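Local coordinates for protein EST1E (Clostridium proteoclasticum, PDB 2WTM) that hydrolyses ester bonds as a promiscuous feruloyl esterase, probably with the serine hydrolase chemistry of the alpha/beta-hydrolase fold, at residues 44-47 with 48-51; 89-92 with 93-96; 134-137 with 138-141; 207-210 with 211-215; 228-231 with 232-236. One frame throughout, in Å; residues are numbered along the deposited sequence.

Interaction 1 (44-47 with 48-51); sequences HIVA and VQET
H44 meets V48 one turn further along helix 43-54, where its carbonyl oxygen accepts the backbone N-H of V48. The CG2 methyl of V48 also leans on this oxygen, H44 O to V48 CG2 being 3.3 Å. The H44 side chain leaves the helix away from V48-T51, and its ring meets that of H107, with the planes inclined at about 60°. At I45 the link is again between backbones, I45 O to Q49 N at 2.9 Å, and the CB of Q49 rests beside the same carbonyl.

V46 makes the main side-chain contacts. Its CG1 lies anti to the backbone N (chi1 171°), which aims this methyl along the helix at two polar side chains. E50 runs obliquely past it, extended beyond CG, and brings OE2 to 3.6 Å from V46 CG1. Q49 lies alongside V46 and points the same way, Q49 OE1 being 3.8 Å from V46 CG1, while its NE2 is hydrogen-bonded to N53. The one methyl thus touches both the E50 carboxylate and the Q49 amide oxygen.

A47 closes the segment with a carbonyl gripped twice by T51. Hydroxyl OG1 donates to A47 O at 3.0 Å and the backbone N at 3.1 Å, the two arriving from opposite faces of the carbonyl plane. The hydroxyl of T51 thereby turns back onto its own helix.

Helix 43-54 is the crossover of the beta-alpha-beta unit between strands 27-33 and 58-62. I45 and Q49 pack on I32 and R61, whereas A47 and T51 face helix 234-249.

Interaction 2 (89-92 with 93-96); sequences VVDY and AKKL
This is a helix C-terminal contact, where helix 79-93 runs out into the loop leading to strand 99-107. Two i to i-4 bonds, A93 N to V89 O and K94 N to V90 O, both 2.9 Å, cross the contact. Beyond them the chain tightens: K95 N reaches only three residues back, to Y92 O at 3.1 Å, and approaches from well above the carbonyl plane. A type I turn spans A93 to L96.

The Y92 ring swings out with CG anti to the backbone N (chi1 171°), and L96 comes back obliquely to it, L96 CD1 lying 3.9 Å from CE2 of Y92. CD2 of L96 sits near the phenol end of the ring. The methylene chain of K94 passes V90, with K94 CD 3.9 Å from V90 CG1. K94 also lies beside D91, bent at chi3, with K94 NZ 4.5 Å from D91 OD1, beyond a salt bridge; a water spans the gap. Both ends have further partners on the second subunit: K94 forms a salt bridge with its D158, and D91 OD2 a hydrogen bond with its N171.

The turn forms part of the connection from helix 79-93 to strand 99-107 in this alpha/beta-hydrolase fold, and its charged edge also meets the second subunit.

Interaction 3 (134-137 with 138-141); sequences AAMI and PEIA
Two i to i-4 backbone bonds cross the contact: I140 N donates to M136 O at 2.9 Å, nearly straight onto the carbonyl, and A141 N to I137 O at the same distance. Ahead of them a type I turn from A134 to I137, closed by I137 N to A134 O at 3.1 Å, delivers the chain into helix 137-143. P138 has no N-H to offer, which suits it to the first turn of the helix. A water joins A135 O to E139 N and so ties the turn to that first turn.

M136 and E139 carry most of the side-chain contact. M136 is folded at every torsion, chi1, chi2 and chi3 all near -60°, and this curl lays its thioether alongside the extended E139. The terminal methyl ends against the carboxylate, M136 CE lying 3.2 Å from E139 OE1. Nearer the backbone, M136 CB touches I140 CG1 at 3.9 Å. I137 meets its own successor closely, since its CB stands 3.4 Å from CD of P138, a closeness that comes with the peptide link to proline.

The turn is anchored inside the fold by a backbone bond between A134 and S108. A135 and M136 pack against helix 205-214 through F211, I137 and P138 lie against helix 109-120, and A141 touches A176 of helix 171-176.

Interaction 4 (207-210 with 211-215); sequences ASVA and FSKQY
S212 holds its hydroxyl between the backbone N and the carbonyl carbon (chi1 75°), a rotamer that directs OG back along the helix to V209 O, 2.7 Å away. In V209, CG1 is anti to the backbone N (chi1 179°) and points along the helix toward K213. K213 runs out beside V209, extended until a bend at chi4, and its CE comes to 3.5 Å from V209 CG1, tighter than a usual carbon contact. Its NZ stays near the same methyl, which thus packs against the end of the lysine chain.

V209 O also receives the backbone N-H of K213, a weak bond at 3.3 Å, so the short hydroxyl bond of S212 supplements a weak helical one. The same N-H bonds weakly to A210 O, which takes the N-H of Q214 within its carbonyl plane. This sharing between three- and four-residue steps marks the last turn of the helix, before Y215 leaves helical geometry. Further back the bonding is regular: F211 N to A207 O is 2.8 Å and almost linear, and S212 N meets S208 O at 2.9 Å. The F211 ring lies obliquely by A207, F211 CD2 being 3.2 Å from A207 O.

Helix 205-214 is the crossover of the beta-alpha-beta unit between strands 192-197 and 218-223. V209 and S212 rest on L220, while S208 packs on I194 and its hydroxyl bonds H196. F211 reaches V185 of helix 181-187, and Q214 bonds D186 there.

Interaction 5 (228-231 with 232-236); sequences HCYD and HHLEL. With PO4 (phosphate ion), chain E.
The loop that carries the probable catalytic histidine of the hydrolase runs here into the start of helix 234-249, and Y230 and L234 meet where the two join. Their side chains cross at about a right angle, with L234 CD1 4.0 Å from CD2 of the Y230 ring. With CG of L234 anti to the backbone nitrogen (chi1 179°), CD1 comes beside the ring of Y230. A water, accepting from L234 N at 3.0 Å and donating to Y230 O at 3.3 Å, bridges the backbones beside this contact. Y230 adopts positive phi and psi, so the chain turns sharply between the histidine and the helix. Its phenol OH is hydrogen-bonded to S132, and H228 O lies over one ring face, offset toward the rim.

H228 instead meets the bound phosphate. Its NE2 donates to phosphate O3 at 2.7 Å, near the ring plane, while ND1 is held by D200. The phosphate, probably from the crystallisation liquor, is also bonded to S108 OG and to the backbone N of F36 and Q109, consistent with a Ser-His-Asp triad and an oxyanion-binding pocket.

At the helix start, H233 occupies the N-cap position. Its ND1 donates almost linearly to E235 OE2 at 2.7 Å. This oxygen lies in the plane of the H233 ring and is met on its syn side, somewhat out of the carboxylate plane.

D226 takes the backbone N-H groups of H232 and H233. L234 packs on R43 and A47 of helix 43-54, and H233 and L236 rest on I223 of strand 218-223.

All five contacts are local, but their settings differ. Interactions 1 and 4 lie within crossover helices, and in each a hydroxyl bonds back to a carbonyl of the preceding turn. Interaction 2 ends a helix and interactions 3 and 5 begin one, with waters bridging in all three. Interactions 1 and 5 touch, A47 CB meeting L234 CD2 at 3.7 Å; interactions 3 and 4 also touch, M136 CG lying 3.4 Å from A207 CB. Interaction 2 stands apart, its centre 21 Å or more from the others, and alone meets the second subunit. Interaction 5 is a surface contact that holds the phosphate-binding histidine, whereas the remaining four are partly buried.

Interaction 1 (44-47 with 48-51)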
loop_
_atom_site.group_PDB
_atom_site.type_symbol
_atom_site.label_atom_id
_atom_site.label_comp_id
_atom_site.label_asym_id
_atom_site.label_seq_id
_atom_site.Cartn_x
_atom_site.Cartn_y
_atom_site.Cartn_z
ATOM N N HIS A 44 21.042 17.903 2.446
ATOM C CA HIS A 44 21.439 16.698 3.161
ATOM C C HIS A 44 21.459 15.468 2.248
ATOM O O HIS A 44 22.255 14.537 2.451
ATOM C CB HIS A 44 20.574 16.518 4.423
ATOM C CG HIS A 44 19.105 16.503 4.149
ATOM N ND1 HIS A 44 18.402 17.648 3.854
ATOM C CD2 HIS A 44 18.209 15.479 4.124
ATOM C CE1 HIS A 44 17.130 17.326 3.652
ATOM N NE2 HIS A 44 16.999 16.019 3.790
ATOM N N ILE A 45 20.539 15.449 1.270
ATOM C CA ILE A 45 20.453 14.377 0.272
ATOM C C ILE A 45 21.698 14.344 -0.629
ATOM O O ILE A 45 22.327 13.296 -0.833
ATOM C CB ILE A 45 19.180 14.447 -0.584
ATOM C CG1 ILE A 45 17.917 14.410 0.288
ATOM C CG2 ILE A 45 19.198 13.390 -1.695
ATOM C CD1 ILE A 45 17.755 13.092 1.045
ATOM N N VAL A 46 22.023 15.534 -1.160
ATOM C CA VAL A 46 23.189 15.668 -1.999
ATOM C C VAL A 46 24.472 15.355 -1.270
ATOM O O VAL A 46 25.374 14.754 -1.844
ATOM C CB VAL A 46 23.192 17.085 -2.637
ATOM C CG1 VAL A 46 24.542 17.333 -3.342
ATOM C CG2 VAL A 46 22.006 17.204 -3.619
ATOM N N ALA A 47 24.581 15.755 -0.001
ATOM C CA ALA A 47 25.753 15.429 0.816
ATOM C C ALA A 47 25.972 13.947 0.973
ATOM O O ALA A 47 27.067 13.424 0.772
ATOM C CB ALA A 47 25.681 16.147 2.156
ATOM N N VAL A 48 24.919 13.228 1.260
ATOM C CA VAL A 48 25.010 11.791 1.294
ATOM C C VAL A 48 25.346 11.160 -0.062
ATOM O O VAL A 48 26.219 10.290 -0.195
ATOM C CB VAL A 48 23.706 11.235 1.912
ATOM C CG1 VAL A 48 23.693 9.730 1.753
ATOM C CG2 VAL A 48 23.571 11.646 3.418
ATOM N N GLN A 49 24.666 11.612 -1.119
ATOM C CA GLN A 49 24.932 11.175 -2.471
ATOM C C GLN A 49 26.415 11.323 -2.862
ATOM O O GLN A 49 27.041 10.371 -3.347
ATOM C CB GLN A 49 24.037 11.957 -3.415
ATOM C CG GLN A 49 24.380 11.757 -4.841
ATOM C CD GLN A 49 24.824 13.058 -5.513
ATOM O OE1 GLN A 49 24.189 14.088 -5.378
ATOM N NE2 GLN A 49 25.894 12.962 -6.334
ATOM N N GLU A 50 26.953 12.505 -2.556
ATOM C CA GLU A 50 28.361 12.839 -2.936
ATOM C C GLU A 50 29.330 11.977 -2.197
ATOM O O GLU A 50 30.269 11.446 -2.780
ATOM C CB GLU A 50 28.621 14.324 -2.705
ATOM C CG GLU A 50 27.932 15.149 -3.783
ATOM C CD GLU A 50 28.196 16.628 -3.739
ATOM O OE1 GLU A 50 28.641 17.137 -2.697
ATOM O OE2 GLU A 50 27.827 17.284 -4.729
ATOM N N THR A 51 29.089 11.797 -0.910
ATOM C CA THR A 51 29.858 10.866 -0.124
ATOM C C THR A 51 29.894 9.451 -0.676
ATOM O O THR A 51 30.924 8.809 -0.761
ATOM C CB THR A 51 29.332 10.839 1.329
ATOM O OG1 THR A 51 29.480 12.142 1.912
ATOM C CG2 THR A 51 30.047 9.819 2.135
#

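Interaction 2 (89-92 with 93-96)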
loop_
_atom_site.group_PDB
_atom_site.type_symbol
_atom_site.label_atom_id
_atom_site.label_comp_id
_atom_site.label_asym_id
_atom_site.label_seq_id
_atom_site.Cartn_x
_atom_site.Cartn_y
_atom_site.Cartn_z
ATOM N N VAL A 89 11.601 1.764 -8.793
ATOM C CA VAL A 89 12.973 2.245 -8.921
ATOM C C VAL A 89 13.888 1.018 -8.713
ATOM O O VAL A 89 14.943 0.898 -9.399
ATOM C CB VAL A 89 13.254 3.356 -7.881
ATOM C CG1 VAL A 89 14.744 3.657 -7.764
ATOM C CG2 VAL A 89 12.460 4.607 -8.162
ATOM N N VAL A 90 13.629 0.160 -7.725
ATOM C CA VAL A 90 14.413 -1.084 -7.573
ATOM C C VAL A 90 14.357 -1.960 -8.851
ATOM O O VAL A 90 15.369 -2.433 -9.341
ATOM C CB VAL A 90 13.909 -1.879 -6.407
ATOM C CG1 VAL A 90 14.595 -3.328 -6.344
ATOM C CG2 VAL A 90 14.105 -1.195 -5.090
ATOM N N ASP A 91 13.213 -2.033 -9.481
ATOM C CA ASP A 91 13.078 -2.869 -10.707
ATOM C C ASP A 91 13.908 -2.278 -11.838
ATOM O O ASP A 91 14.443 -3.044 -12.683
ATOM C CB ASP A 91 11.595 -3.096 -11.084
ATOM C CG ASP A 91 10.901 -4.053 -10.101
ATOM O OD1 ASP A 91 11.618 -4.740 -9.342
ATOM O OD2 ASP A 91 9.643 -4.046 -10.148
ATOM N N TYR A 92 13.989 -0.968 -11.887
ATOM C CA TYR A 92 14.799 -0.263 -12.900
ATOM C C TYR A 92 16.274 -0.558 -12.619
ATOM O O TYR A 92 17.054 -0.908 -13.530
ATOM C CB TYR A 92 14.531 1.244 -12.845
ATOM C CG TYR A 92 15.481 2.043 -13.707
ATOM C CD1 TYR A 92 15.242 2.141 -15.038
ATOM C CD2 TYR A 92 16.586 2.612 -13.176
ATOM C CE1 TYR A 92 16.171 2.860 -15.868
ATOM C CE2 TYR A 92 17.490 3.318 -13.964
ATOM C CZ TYR A 92 17.267 3.412 -15.279
ATOM O OH TYR A 92 18.183 4.129 -16.050
ATOM N N ALA A 93 16.676 -0.402 -11.370
ATOM C CA ALA A 93 18.074 -0.602 -10.957
ATOM C C ALA A 93 18.578 -2.019 -11.217
ATOM O O ALA A 93 19.751 -2.238 -11.558
ATOM C CB ALA A 93 18.216 -0.249 -9.456
ATOM N N LYS A 94 17.716 -3.015 -11.009
ATOM C CA LYS A 94 18.099 -4.440 -11.187
ATOM C C LYS A 94 18.415 -4.737 -12.688
ATOM O O LYS A 94 18.988 -5.765 -13.016
ATOM C CB LYS A 94 16.965 -5.338 -10.739
ATOM C CG LYS A 94 16.812 -5.437 -9.283
ATOM C CD LYS A 94 15.488 -6.143 -8.922
ATOM C CE LYS A 94 15.600 -7.648 -9.012
ATOM N NZ LYS A 94 14.241 -8.323 -8.860
ATOM N N LYS A 95 17.993 -3.868 -13.575
ATOM C CA LYS A 95 18.305 -4.000 -15.012
ATOM C C LYS A 95 19.551 -3.278 -15.470
ATOM O O LYS A 95 19.924 -3.351 -16.649
ATOM C CB LYS A 95 17.107 -3.554 -15.813
ATOM C CG LYS A 95 15.950 -4.590 -15.619
ATOM C CD LYS A 95 14.693 -4.173 -16.327
ATOM C CE LYS A 95 14.779 -4.522 -17.805
ATOM N NZ LYS A 95 14.320 -3.402 -18.726
ATOM N N LEU A 96 20.201 -2.552 -14.567
ATOM C CA LEU A 96 21.389 -1.792 -14.956
ATOM C C LEU A 96 22.567 -2.761 -14.967
ATOM O O LEU A 96 22.874 -3.363 -13.974
ATOM C CB LEU A 96 21.612 -0.633 -13.976
ATOM C CG LEU A 96 20.545 0.483 -14.047
ATOM C CD1 LEU A 96 20.816 1.565 -13.012
ATOM C CD2 LEU A 96 20.458 1.056 -15.432
HETATM O O HOH W 1 12.608 -7.307 -10.405
#

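Interaction 3 (134-137 with 138-141)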
loop_
_atom_site.group_PDB
_atom_site.type_symbol
_atom_site.label_atom_id
_atom_site.label_comp_id
_atom_site.label_asym_id
_atom_site.label_seq_id
_atom_site.Cartn_x
_atom_site.Cartn_y
_atom_site.Cartn_z
ATOM N N ALA A 134 11.281 8.813 9.971
ATOM C CA ALA A 134 9.987 9.127 10.582
ATOM C C ALA A 134 9.207 7.855 10.848
ATOM O O ALA A 134 8.032 7.745 10.430
ATOM C CB ALA A 134 9.183 10.078 9.673
ATOM N N ALA A 135 9.812 6.912 11.575
ATOM C CA ALA A 135 9.277 5.561 11.704
ATOM C C ALA A 135 8.039 5.483 12.595
ATOM O O ALA A 135 7.334 4.453 12.600
ATOM C CB ALA A 135 10.324 4.661 12.263
ATOM N N MET A 136 7.773 6.537 13.353
ATOM C CA MET A 136 6.539 6.562 14.197
ATOM C C MET A 136 5.312 7.068 13.424
ATOM O O MET A 136 4.206 7.088 14.002
ATOM C CB MET A 136 6.749 7.396 15.484
ATOM C CG MET A 136 7.880 6.962 16.360
ATOM S SD MET A 136 7.571 5.337 16.965
ATOM C CE MET A 136 6.087 5.660 17.890
ATOM N N ILE A 137 5.427 7.483 12.146
ATOM C CA ILE A 137 4.235 8.028 11.468
ATOM C C ILE A 137 3.026 7.085 11.614
ATOM O O ILE A 137 1.946 7.556 11.904
ATOM C CB ILE A 137 4.542 8.449 10.015
ATOM C CG1 ILE A 137 5.225 9.837 10.052
ATOM C CG2 ILE A 137 3.259 8.462 9.190
ATOM C CD1 ILE A 137 5.709 10.294 8.732
ATOM N N PRO A 138 3.179 5.768 11.322
ATOM C CA PRO A 138 1.940 4.891 11.397
ATOM C C PRO A 138 1.371 4.800 12.784
ATOM O O PRO A 138 0.123 4.947 12.896
ATOM C CB PRO A 138 2.396 3.555 10.796
ATOM C CG PRO A 138 3.606 4.009 9.890
ATOM C CD PRO A 138 4.320 5.075 10.682
ATOM N N GLU A 139 2.201 4.620 13.773
ATOM C CA GLU A 139 1.668 4.448 15.171
ATOM C C GLU A 139 0.982 5.763 15.580
ATOM O O GLU A 139 -0.163 5.793 16.077
ATOM C CB GLU A 139 2.747 4.024 16.141
ATOM C CG GLU A 139 2.289 4.123 17.569
ATOM C CD GLU A 139 3.302 3.640 18.612
ATOM O OE1 GLU A 139 4.364 3.046 18.316
ATOM O OE2 GLU A 139 3.007 3.915 19.789
ATOM N N ILE A 140 1.630 6.883 15.287
ATOM C CA ILE A 140 1.103 8.167 15.701
ATOM C C ILE A 140 -0.151 8.507 14.930
ATOM O O ILE A 140 -1.076 9.044 15.491
ATOM C CB ILE A 140 2.187 9.228 15.652
ATOM C CG1 ILE A 140 3.325 8.918 16.624
ATOM C CG2 ILE A 140 1.661 10.622 15.860
ATOM C CD1 ILE A 140 2.879 8.632 18.027
ATOM N N ALA A 141 -0.255 8.094 13.656
ATOM C CA ALA A 141 -1.461 8.266 12.888
ATOM C C ALA A 141 -2.640 7.508 13.506
ATOM O O ALA A 141 -3.791 7.989 13.491
ATOM C CB ALA A 141 -1.252 7.856 11.444
HETATM O O HOH W 2 5.063 3.357 13.729
#

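Interaction 4 (207-210 with 211-215)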
loop_
_atom_site.group_PDB
_atom_site.type_symbol
_atom_site.label_atom_id
_atom_site.label_comp_id
_atom_site.label_asym_id
_atom_site.label_seq_id
_atom_site.Cartn_x
_atom_site.Cartn_y
_atom_site.Cartn_z
ATOM N N ALA A 207 12.650 7.215 19.353
ATOM C CA ALA A 207 12.106 6.137 18.534
ATOM C C ALA A 207 13.189 5.427 17.737
ATOM O O ALA A 207 13.185 4.211 17.561
ATOM C CB ALA A 207 10.987 6.644 17.638
ATOM N N SER A 208 14.181 6.170 17.288
ATOM C CA SER A 208 15.299 5.545 16.614
ATOM C C SER A 208 16.180 4.719 17.535
ATOM O O SER A 208 16.738 3.717 17.139
ATOM C CB SER A 208 16.178 6.590 15.930
ATOM O OG SER A 208 15.620 7.033 14.700
ATOM N N VAL A 209 16.369 5.188 18.769
ATOM C CA VAL A 209 16.980 4.332 19.781
ATOM C C VAL A 209 16.230 3.008 19.890
ATOM O O VAL A 209 16.850 1.950 19.846
ATOM C CB VAL A 209 17.064 5.030 21.178
ATOM C CG1 VAL A 209 17.680 4.099 22.215
ATOM C CG2 VAL A 209 17.824 6.362 21.066
ATOM N N ALA A 210 14.887 3.057 20.000
ATOM C CA ALA A 210 14.098 1.851 20.141
ATOM C C ALA A 210 14.194 0.944 18.915
ATOM O O ALA A 210 14.461 -0.279 19.014
ATOM C CB ALA A 210 12.649 2.231 20.399
ATOM N N PHE A 211 13.969 1.512 17.713
ATOM C CA PHE A 211 14.064 0.691 16.511
ATOM C C PHE A 211 15.468 0.087 16.325
ATOM O O PHE A 211 15.614 -1.043 15.913
ATOM C CB PHE A 211 13.558 1.409 15.230
ATOM C CG PHE A 211 12.063 1.535 15.189
ATOM C CD1 PHE A 211 11.281 0.414 15.090
ATOM C CD2 PHE A 211 11.464 2.790 15.240
ATOM C CE1 PHE A 211 9.856 0.552 15.041
ATOM C CE2 PHE A 211 10.071 2.940 15.231
ATOM C CZ PHE A 211 9.281 1.821 15.128
ATOM N N SER A 212 16.506 0.829 16.671
ATOM C CA SER A 212 17.875 0.304 16.557
ATOM C C SER A 212 18.103 -0.943 17.386
ATOM O O SER A 212 18.960 -1.744 17.064
ATOM C CB SER A 212 18.924 1.343 16.913
ATOM O OG SER A 212 19.067 1.621 18.334
ATOM N N LYS A 213 17.401 -1.050 18.502
ATOM C CA LYS A 213 17.512 -2.226 19.355
ATOM C C LYS A 213 16.666 -3.365 18.829
ATOM O O LYS A 213 17.005 -4.520 19.045
ATOM C CB LYS A 213 17.130 -1.865 20.793
ATOM C CG LYS A 213 18.081 -0.808 21.384
ATOM C CD LYS A 213 17.890 -0.557 22.834
ATOM C CE LYS A 213 18.376 0.844 23.276
ATOM N NZ LYS A 213 19.827 1.071 23.096
ATOM N N GLN A 214 15.585 -3.054 18.095
ATOM C CA GLN A 214 14.745 -4.088 17.528
ATOM C C GLN A 214 15.379 -4.849 16.367
ATOM O O GLN A 214 15.204 -6.070 16.190
ATOM C CB GLN A 214 13.415 -3.497 17.085
ATOM C CG GLN A 214 12.450 -4.565 16.774
ATOM C CD GLN A 214 11.199 -4.088 16.121
ATOM O OE1 GLN A 214 10.766 -2.926 16.326
ATOM N NE2 GLN A 214 10.536 -5.027 15.426
ATOM N N TYR A 215 16.100 -4.117 15.510
ATOM C CA TYR A 215 16.746 -4.677 14.388
ATOM C C TYR A 215 17.766 -5.738 14.849
ATOM O O TYR A 215 18.411 -5.533 15.925
ATOM C CB TYR A 215 17.484 -3.554 13.628
ATOM C CG TYR A 215 16.673 -2.890 12.536
ATOM C CD1 TYR A 215 16.455 -1.522 12.567
ATOM C CD2 TYR A 215 16.185 -3.629 11.470
ATOM C CE1 TYR A 215 15.701 -0.887 11.554
ATOM C CE2 TYR A 215 15.467 -2.994 10.434
ATOM C CZ TYR A 215 15.214 -1.610 10.525
ATOM O OH TYR A 215 14.465 -1.012 9.517
#

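Interaction 5 (228-231 with 232-236)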
loop_
_atom_site.group_PDB
_atom_site.type_symbol
_atom_site.label_atom_id
_atom_site.label_comp_id
_atom_site.label_asym_id
_atom_site.label_seq_id
_atom_site.Cartn_x
_atom_site.Cartn_y
_atom_site.Cartn_z
ATOM N N HIS A 228 16.813 18.066 12.753
ATOM C CA HIS A 228 16.215 17.083 11.826
ATOM C C HIS A 228 16.985 16.928 10.526
ATOM O O HIS A 228 17.089 15.812 10.020
ATOM C CB HIS A 228 14.782 17.492 11.539
ATOM C CG HIS A 228 13.993 16.468 10.785
ATOM N ND1 HIS A 228 13.943 15.141 11.146
ATOM C CD2 HIS A 228 13.217 16.593 9.672
ATOM C CE1 HIS A 228 13.185 14.484 10.275
ATOM N NE2 HIS A 228 12.743 15.337 9.371
ATOM N N CYS A 229 17.443 18.042 9.961
ATOM C CA CYS A 229 18.221 18.018 8.703
ATOM C C CYS A 229 19.692 18.309 8.901
ATOM O O CYS A 229 20.406 18.678 7.944
ATOM C CB CYS A 229 17.659 18.980 7.667
ATOM S SG CYS A 229 15.999 18.632 7.083
ATOM N N TYR A 230 20.157 18.144 10.135
ATOM C CA TYR A 230 21.580 18.241 10.444
ATOM C C TYR A 230 22.178 19.634 10.131
ATOM O O TYR A 230 23.177 19.777 9.393
ATOM C CB TYR A 230 22.360 17.090 9.796
ATOM C CG TYR A 230 21.570 15.812 9.677
ATOM C CD1 TYR A 230 21.155 15.121 10.815
ATOM C CD2 TYR A 230 21.225 15.284 8.457
ATOM C CE1 TYR A 230 20.475 13.916 10.712
ATOM C CE2 TYR A 230 20.539 14.083 8.355
ATOM C CZ TYR A 230 20.139 13.439 9.476
ATOM O OH TYR A 230 19.442 12.237 9.471
ATOM N N ASP A 231 21.557 20.643 10.707
ATOM C CA ASP A 231 21.947 22.043 10.438
ATOM C C ASP A 231 23.359 22.251 10.997
ATOM O O ASP A 231 24.155 22.990 10.399
ATOM C CB ASP A 231 21.005 23.015 11.104
ATOM C CG ASP A 231 19.615 23.006 10.541
ATOM O OD1 ASP A 231 19.394 22.586 9.407
ATOM O OD2 ASP A 231 18.732 23.534 11.238
ATOM N N HIS A 232 23.689 21.609 12.122
ATOM C CA HIS A 232 24.985 21.867 12.780
ATOM C C HIS A 232 26.131 20.963 12.388
ATOM O O HIS A 232 27.312 21.387 12.360
ATOM C CB HIS A 232 24.872 21.783 14.310
ATOM C CG HIS A 232 23.673 22.473 14.875
ATOM N ND1 HIS A 232 22.966 21.951 15.941
ATOM C CD2 HIS A 232 23.056 23.631 14.542
ATOM C CE1 HIS A 232 21.963 22.756 16.233
ATOM N NE2 HIS A 232 21.983 23.773 15.389
ATOM N N HIS A 233 25.835 19.684 12.135
ATOM C CA HIS A 233 26.893 18.698 11.954
ATOM C C HIS A 233 26.639 17.674 10.878
ATOM O O HIS A 233 26.858 16.466 11.101
ATOM C CB HIS A 233 27.144 18.010 13.263
ATOM C CG HIS A 233 27.878 18.878 14.209
ATOM N ND1 HIS A 233 29.179 19.288 13.961
ATOM C CD2 HIS A 233 27.494 19.464 15.361
ATOM C CE1 HIS A 233 29.567 20.073 14.957
ATOM N NE2 HIS A 233 28.559 20.199 15.812
ATOM N N LEU A 234 26.276 18.187 9.701
ATOM C CA LEU A 234 26.057 17.348 8.528
ATOM C C LEU A 234 27.282 16.499 8.224
ATOM O O LEU A 234 27.190 15.337 7.820
ATOM C CB LEU A 234 25.667 18.191 7.333
ATOM C CG LEU A 234 25.426 17.489 5.998
ATOM C CD1 LEU A 234 24.362 16.348 6.152
ATOM C CD2 LEU A 234 25.013 18.481 4.969
ATOM N N GLU A 235 28.476 17.035 8.471
ATOM C CA GLU A 235 29.689 16.207 8.318
ATOM C C GLU A 235 29.798 14.960 9.173
ATOM O O GLU A 235 30.464 14.005 8.807
ATOM C CB GLU A 235 30.944 17.066 8.494
ATOM C CG GLU A 235 31.323 17.462 9.891
ATOM C CD GLU A 235 30.447 18.516 10.567
ATOM O OE1 GLU A 235 29.642 19.234 9.901
ATOM O OE2 GLU A 235 30.598 18.667 11.794
ATOM N N LEU A 236 29.176 14.990 10.352
ATOM C CA LEU A 236 29.218 13.825 11.186
ATOM C C LEU A 236 28.316 12.753 10.578
ATOM O O LEU A 236 28.558 11.541 10.714
ATOM C CB LEU A 236 28.772 14.170 12.588
ATOM C CG LEU A 236 29.828 15.007 13.352
ATOM C CD1 LEU A 236 29.365 15.235 14.736
ATOM C CD2 LEU A 236 31.239 14.330 13.335
HETATM P P PO4 E . 10.244 15.063 6.398
HETATM O O1 PO4 E . 11.438 15.583 5.606
HETATM O O2 PO4 E . 9.230 16.157 6.153
HETATM O O3 PO4 E . 10.534 15.129 7.891
HETATM O O4 PO4 E . 9.783 13.622 6.036
HETATM O O HOH W 3 26.188 21.088 9.140
#